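Local coordinates for periplasmic cell division protein (SufI) (Aquifex aeolicus, PDB 6SYY) that is a copper-binding multicopper oxidase of a hyperthermophile, which probably couples the oxidation of its substrates to the reduction of dioxygen, at residues 269-277 and 286-294. Numbering follows the deposited sequence.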
ATOM      1  N   ASN A 269     -17.675  -8.664 -23.849  1.00 65.64           N
ATOM      2  CA  ASN A 269     -18.429  -7.426 -23.679  1.00100.49           C
ATOM      3  C   ASN A 269     -18.500  -7.032 -22.211  1.00 90.44           C
ATOM      4  O   ASN A 269     -18.053  -5.948 -21.822  1.00 61.20           O
ATOM      5  CB  ASN A 269     -19.839  -7.580 -24.250  1.00 81.68           C
ATOM      6  CG  ASN A 269     -19.842  -7.841 -25.739  1.00114.32           C
ATOM      7  OD1 ASN A 269     -20.561  -8.716 -26.224  1.00119.01           O
ATOM      8  ND2 ASN A 269     -19.040  -7.082 -26.475  1.00 96.06           N
ATOM      9  N   GLN A 270     -19.053  -7.909 -21.380  1.00 51.15           N
ATOM     10  CA  GLN A 270     -19.492  -7.541 -20.045  1.00 55.35           C
ATOM     11  C   GLN A 270     -18.319  -7.398 -19.074  1.00 53.36           C
ATOM     12  O   GLN A 270     -17.202  -7.869 -19.315  1.00 38.78           O
ATOM     13  CB  GLN A 270     -20.490  -8.575 -19.522  1.00 67.51           C
ATOM     14  CG  GLN A 270     -21.786  -8.630 -20.327  1.00 96.88           C
ATOM     15  CD  GLN A 270     -22.632  -9.847 -20.001  1.00112.08           C
ATOM     16  OE1 GLN A 270     -22.235 -10.697 -19.202  1.00116.03           O
ATOM     17  NE2 GLN A 270     -23.804  -9.941 -20.625  1.00 85.00           N
ATOM     18  N   ARG A 271     -18.593  -6.703 -17.968  1.00 58.58           N
ATOM     19  CA  ARG A 271     -17.702  -6.655 -16.818  1.00 35.26           C
ATOM     20  C   ARG A 271     -18.038  -7.812 -15.889  1.00 53.83           C
ATOM     21  O   ARG A 271     -19.199  -7.994 -15.511  1.00 61.99           O
ATOM     22  CB  ARG A 271     -17.846  -5.335 -16.058  1.00 39.32           C
ATOM     23  CG  ARG A 271     -17.475  -4.076 -16.821  1.00 30.52           C
ATOM     24  CD  ARG A 271     -17.540  -2.883 -15.881  1.00 37.62           C
ATOM     25  NE  ARG A 271     -16.997  -1.662 -16.466  1.00 60.03           N
ATOM     26  CZ  ARG A 271     -16.661  -0.589 -15.757  1.00 52.81           C
ATOM     27  NH1 ARG A 271     -16.808  -0.598 -14.438  1.00 43.45           N
ATOM     28  NH2 ARG A 271     -16.174   0.490 -16.357  1.00 42.77           N
ATOM     29  N   MET A 272     -17.026  -8.587 -15.518  1.00 30.66           N
ATOM     30  CA  MET A 272     -17.242  -9.691 -14.595  1.00 50.87           C
ATOM     31  C   MET A 272     -17.384  -9.172 -13.168  1.00 44.32           C
ATOM     32  O   MET A 272     -16.770  -8.174 -12.781  1.00 35.91           O
ATOM     33  CB  MET A 272     -16.091 -10.696 -14.678  1.00 24.10           C
ATOM     34  CG  MET A 272     -16.271 -11.917 -13.793  1.00 64.70           C
ATOM     35  SD  MET A 272     -14.965 -13.121 -14.037  1.00 44.80           S
ATOM     36  CE  MET A 272     -15.174 -13.433 -15.775  1.00 49.35           C
ATOM     37  N   ARG A 273     -18.214  -9.854 -12.387  1.00 25.85           N
ATOM     38  CA  ARG A 273     -18.338  -9.528 -10.976  1.00 32.75           C
ATOM     39  C   ARG A 273     -17.157 -10.078 -10.180  1.00 29.61           C
ATOM     40  O   ARG A 273     -16.516 -11.061 -10.565  1.00 28.69           O
ATOM     41  CB  ARG A 273     -19.646 -10.079 -10.404  1.00 28.54           C
ATOM     42  CG  ARG A 273     -19.848 -11.590 -10.541  1.00 34.35           C
ATOM     43  CD  ARG A 273     -20.744 -12.076  -9.409  1.00 55.64           C
ATOM     44  NE  ARG A 273     -21.444 -13.338  -9.640  1.00 35.34           N
ATOM     45  CZ  ARG A 273     -20.856 -14.527  -9.718  1.00 26.83           C
ATOM     46  NH1 ARG A 273     -19.540 -14.631  -9.630  1.00100.72           N
ATOM     47  NH2 ARG A 273     -21.582 -15.617  -9.897  1.00 33.71           N
ATOM     48  N   PHE A 274     -16.875  -9.420  -9.062  1.00 26.09           N
ATOM     49  CA  PHE A 274     -15.912  -9.899  -8.079  1.00 27.87           C
ATOM     50  C   PHE A 274     -16.237  -9.218  -6.755  1.00 34.21           C
ATOM     51  O   PHE A 274     -17.132  -8.370  -6.678  1.00 36.30           O
ATOM     52  CB  PHE A 274     -14.464  -9.657  -8.530  1.00 20.37           C
ATOM     53  CG  PHE A 274     -14.138  -8.221  -8.810  1.00 21.54           C
ATOM     54  CD1 PHE A 274     -13.417  -7.471  -7.893  1.00 27.05           C
ATOM     55  CD2 PHE A 274     -14.530  -7.622  -9.999  1.00 37.00           C
ATOM     56  CE1 PHE A 274     -13.102  -6.148  -8.145  1.00 30.25           C
ATOM     57  CE2 PHE A 274     -14.217  -6.297 -10.261  1.00 26.66           C
ATOM     58  CZ  PHE A 274     -13.502  -5.558  -9.329  1.00 46.62           C
ATOM     59  N   TRP A 275     -15.512  -9.600  -5.705  1.00 23.62           N
ATOM     60  CA  TRP A 275     -15.844  -9.181  -4.350  1.00 24.62           C
ATOM     61  C   TRP A 275     -14.641  -8.565  -3.655  1.00 32.88           C
ATOM     62  O   TRP A 275     -13.571  -9.173  -3.604  1.00 24.13           O
ATOM     63  CB  TRP A 275     -16.349 -10.360  -3.522  1.00 31.20           C
ATOM     64  CG  TRP A 275     -17.628 -10.928  -4.015  1.00 39.18           C
ATOM     65  CD1 TRP A 275     -18.878 -10.660  -3.544  1.00 27.73           C
ATOM     66  CD2 TRP A 275     -17.791 -11.870  -5.078  1.00 33.20           C
ATOM     67  NE1 TRP A 275     -19.813 -11.378  -4.248  1.00 25.11           N
ATOM     68  CE2 TRP A 275     -19.170 -12.129  -5.198  1.00 29.26           C
ATOM     69  CE3 TRP A 275     -16.904 -12.516  -5.947  1.00 30.37           C
ATOM     70  CZ2 TRP A 275     -19.685 -13.007  -6.144  1.00 27.45           C
ATOM     71  CZ3 TRP A 275     -17.415 -13.388  -6.884  1.00 25.67           C
ATOM     72  CH2 TRP A 275     -18.793 -13.629  -6.971  1.00 22.97           C
ATOM     73  N   VAL A 276     -14.830  -7.366  -3.109  1.00 29.33           N
ATOM     74  CA  VAL A 276     -13.865  -6.813  -2.168  1.00 30.53           C
ATOM     75  C   VAL A 276     -14.034  -7.544  -0.846  1.00 32.53           C
ATOM     76  O   VAL A 276     -15.135  -7.590  -0.286  1.00 26.42           O
ATOM     77  CB  VAL A 276     -14.066  -5.302  -1.990  1.00 28.63           C
ATOM     78  CG1 VAL A 276     -13.099  -4.757  -0.944  1.00 18.84           C
ATOM     79  CG2 VAL A 276     -13.894  -4.585  -3.313  1.00 23.54           C
ATOM     80  N   ILE A 277     -12.953  -8.131  -0.346  1.00 26.97           N
ATOM     81  CA  ILE A 277     -12.999  -8.783   0.954  1.00 30.08           C
ATOM     82  C   ILE A 277     -12.096  -8.124   1.985  1.00 31.96           C
ATOM     83  O   ILE A 277     -12.297  -8.346   3.191  1.00 23.95           O
ATOM     84  CB  ILE A 277     -12.672 -10.287   0.843  1.00 23.17           C
ATOM     85  CG1 ILE A 277     -11.257 -10.494   0.295  1.00 31.56           C
ATOM     86  CG2 ILE A 277     -13.728 -10.999   0.000  1.00 20.28           C
ATOM     87  CD1 ILE A 277     -10.683 -11.868   0.596  1.00 19.71           C
ATOM     88  N   THR A 286     -18.129  -8.472   5.676  1.00 31.35           N
ATOM     89  CA  THR A 286     -18.712  -9.386   4.706  1.00 28.45           C
ATOM     90  C   THR A 286     -18.142  -9.054   3.337  1.00 23.97           C
ATOM     91  O   THR A 286     -17.640  -7.946   3.123  1.00 34.06           O
ATOM     92  CB  THR A 286     -20.242  -9.274   4.648  1.00 32.20           C
ATOM     93  OG1 THR A 286     -20.597  -7.989   4.119  1.00 40.25           O
ATOM     94  CG2 THR A 286     -20.866  -9.453   6.026  1.00 25.72           C
ATOM     95  N   PRO A 287     -18.202  -9.990   2.390  1.00 31.43           N
ATOM     96  CA  PRO A 287     -17.786  -9.665   1.020  1.00 26.19           C
ATOM     97  C   PRO A 287     -18.694  -8.609   0.405  1.00 30.62           C
ATOM     98  O   PRO A 287     -19.900  -8.576   0.656  1.00 37.82           O
ATOM     99  CB  PRO A 287     -17.899 -11.006   0.284  1.00 26.32           C
ATOM    100  CG  PRO A 287     -17.807 -12.034   1.358  1.00 31.16           C
ATOM    101  CD  PRO A 287     -18.475 -11.429   2.555  1.00 33.09           C
ATOM    102  N   LYS A 288     -18.098  -7.735  -0.406  1.00 26.63           N
ATOM    103  CA  LYS A 288     -18.814  -6.656  -1.082  1.00 35.37           C
ATOM    104  C   LYS A 288     -18.681  -6.868  -2.583  1.00 29.78           C
ATOM    105  O   LYS A 288     -17.588  -6.711  -3.140  1.00 26.19           O
ATOM    106  CB  LYS A 288     -18.267  -5.286  -0.676  1.00 21.68           C
ATOM    107  CG  LYS A 288     -18.073  -5.100   0.821  1.00 28.37           C
ATOM    108  CD  LYS A 288     -19.378  -5.197   1.594  1.00 28.75           C
ATOM    109  CE  LYS A 288     -19.130  -5.111   3.095  1.00 31.03           C
ATOM    110  NZ  LYS A 288     -20.398  -5.049   3.883  1.00 44.40           N
ATOM    111  N   GLU A 289     -19.786  -7.223  -3.237  1.00 38.73           N
ATOM    112  CA  GLU A 289     -19.766  -7.482  -4.670  1.00 38.00           C
ATOM    113  C   GLU A 289     -19.688  -6.169  -5.441  1.00 32.42           C
ATOM    114  O   GLU A 289     -20.462  -5.240  -5.190  1.00 34.17           O
ATOM    115  CB  GLU A 289     -21.003  -8.275  -5.097  1.00 33.83           C
ATOM    116  CG  GLU A 289     -21.013  -8.613  -6.579  1.00 31.18           C
ATOM    117  CD  GLU A 289     -22.154  -9.526  -6.981  1.00 56.07           C
ATOM    118  OE1 GLU A 289     -22.774 -10.155  -6.097  1.00 48.14           O
ATOM    119  OE2 GLU A 289     -22.429  -9.614  -8.194  1.00 41.53           O
ATOM    120  N   VAL A 290     -18.737  -6.090  -6.369  1.00 30.39           N
ATOM    121  CA  VAL A 290     -18.516  -4.903  -7.184  1.00 26.18           C
ATOM    122  C   VAL A 290     -18.210  -5.355  -8.604  1.00 36.42           C
ATOM    123  O   VAL A 290     -18.065  -6.546  -8.884  1.00 27.06           O
ATOM    124  CB  VAL A 290     -17.360  -4.028  -6.656  1.00 26.21           C
ATOM    125  CG1 VAL A 290     -17.647  -3.546  -5.244  1.00 24.96           C
ATOM    126  CG2 VAL A 290     -16.042  -4.796  -6.720  1.00 27.59           C
ATOM    127  N   ASN A 291     -18.113  -4.379  -9.507  1.00 22.95           N
ATOM    128  CA  ASN A 291     -17.587  -4.621 -10.844  1.00 25.37           C
ATOM    129  C   ASN A 291     -16.426  -3.692 -11.174  1.00 22.19           C
ATOM    130  O   ASN A 291     -15.960  -3.680 -12.320  1.00 36.82           O
ATOM    131  CB  ASN A 291     -18.698  -4.510 -11.899  1.00 24.30           C
ATOM    132  CG  ASN A 291     -19.471  -3.206 -11.816  1.00 43.92           C
ATOM    133  OD1 ASN A 291     -18.894  -2.134 -11.639  1.00 37.65           O
ATOM    134  ND2 ASN A 291     -20.789  -3.294 -11.947  1.00 48.81           N
ATOM    135  N   GLU A 292     -15.945  -2.917 -10.201  1.00 26.63           N
ATOM    136  CA  GLU A 292     -14.728  -2.129 -10.358  1.00 34.50           C
ATOM    137  C   GLU A 292     -14.245  -1.688  -8.984  1.00 25.35           C
ATOM    138  O   GLU A 292     -15.020  -1.613  -8.027  1.00 35.55           O
ATOM    139  CB  GLU A 292     -14.940  -0.907 -11.261  1.00 31.50           C
ATOM    140  CG  GLU A 292     -15.944   0.093 -10.736  1.00 41.33           C
ATOM    141  CD  GLU A 292     -15.839   1.431 -11.435  1.00 47.16           C
ATOM    142  OE1 GLU A 292     -15.221   2.350 -10.861  1.00 57.57           O
ATOM    143  OE2 GLU A 292     -16.364   1.561 -12.561  1.00 57.54           O
ATOM    144  N   ILE A 293     -12.948  -1.396  -8.903  1.00 36.22           N
ATOM    145  CA  ILE A 293     -12.336  -0.883  -7.682  1.00 27.53           C
ATOM    146  C   ILE A 293     -11.341   0.210  -8.046  1.00 27.35           C
ATOM    147  O   ILE A 293     -10.614   0.108  -9.042  1.00 23.05           O
ATOM    148  CB  ILE A 293     -11.640  -1.989  -6.864  1.00 26.76           C
ATOM    149  CG1 ILE A 293     -10.644  -2.763  -7.732  1.00 23.85           C
ATOM    150  CG2 ILE A 293     -12.664  -2.916  -6.234  1.00 25.35           C
ATOM    151  CD1 ILE A 293      -9.734  -3.658  -6.932  1.00 23.40           C
ATOM    152  N   LEU A 294     -11.319   1.259  -7.233  1.00 28.64           N
ATOM    153  CA  LEU A 294     -10.370   2.355  -7.357  1.00 24.18           C
ATOM    154  C   LEU A 294      -9.309   2.164  -6.284  1.00 24.69           C
ATOM    155  O   LEU A 294      -9.640   2.043  -5.100  1.00 36.13           O
ATOM    156  CB  LEU A 294     -11.078   3.698  -7.194  1.00 24.87           C
ATOM    157  CG  LEU A 294     -10.334   4.997  -7.495  1.00 29.75           C
ATOM    158  CD1 LEU A 294      -9.944   5.052  -8.958  1.00 27.64           C
ATOM    159  CD2 LEU A 294     -11.216   6.181  -7.133  1.00 34.31           C
TER
HETATM  160  O   HOH W   1     -15.329  -6.154 -13.574  1.00 31.16           O
HETATM  161  O   HOH W   2     -24.257 -11.707  -8.760  1.00 30.59           O
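F274 and V290 face each other as a hydrogen-bonded antiparallel pair, F274 N to V290 O at 3.1 Å and V290 N to F274 O at 2.8 Å. V290 CG2 lies over one face of the phenyl ring, 3.9 Å from the F274 ring centroid and 24° off the normal, a CH-pi contact. With chi1 at 58°, F274 CG sits between its backbone N and carbonyl carbon, which swings the ring toward the backbone of N291 and E292, F274 CE2 3.5 Å from N291 C; I293 CG2 meets the ring edge, 3.8 Å from F274 CE1. V276, also hydrogen-bonded through its backbone to K288, continues this apolar face, its CG2 3.6 Å from I293 CG2. The other face carries W275 and E289, whose side chains run alongside each other in the same direction, E289 CB 3.4 Å from W275 NE1. Beyond the paired strands, R271 NH1 makes a salt-bridge hydrogen bond to E292 OE2 at 2.9 Å, nearly straight (166°) and within the guanidinium plane, but on the anti side of the carboxylate. R262 forms a second salt bridge, to OE1, so two arginines grip the E292 carboxylate. The contact joins both arms of the beta hairpin 270-279/282-290 and the start of strand 293-295, in a cupredoxin-type domain away from the copper sites. Strand 300-306 hydrogen-bonds through its backbone to W275 and I277 and packs against F274; strand 261-267 makes backbone hydrogen bonds to M272 and I293.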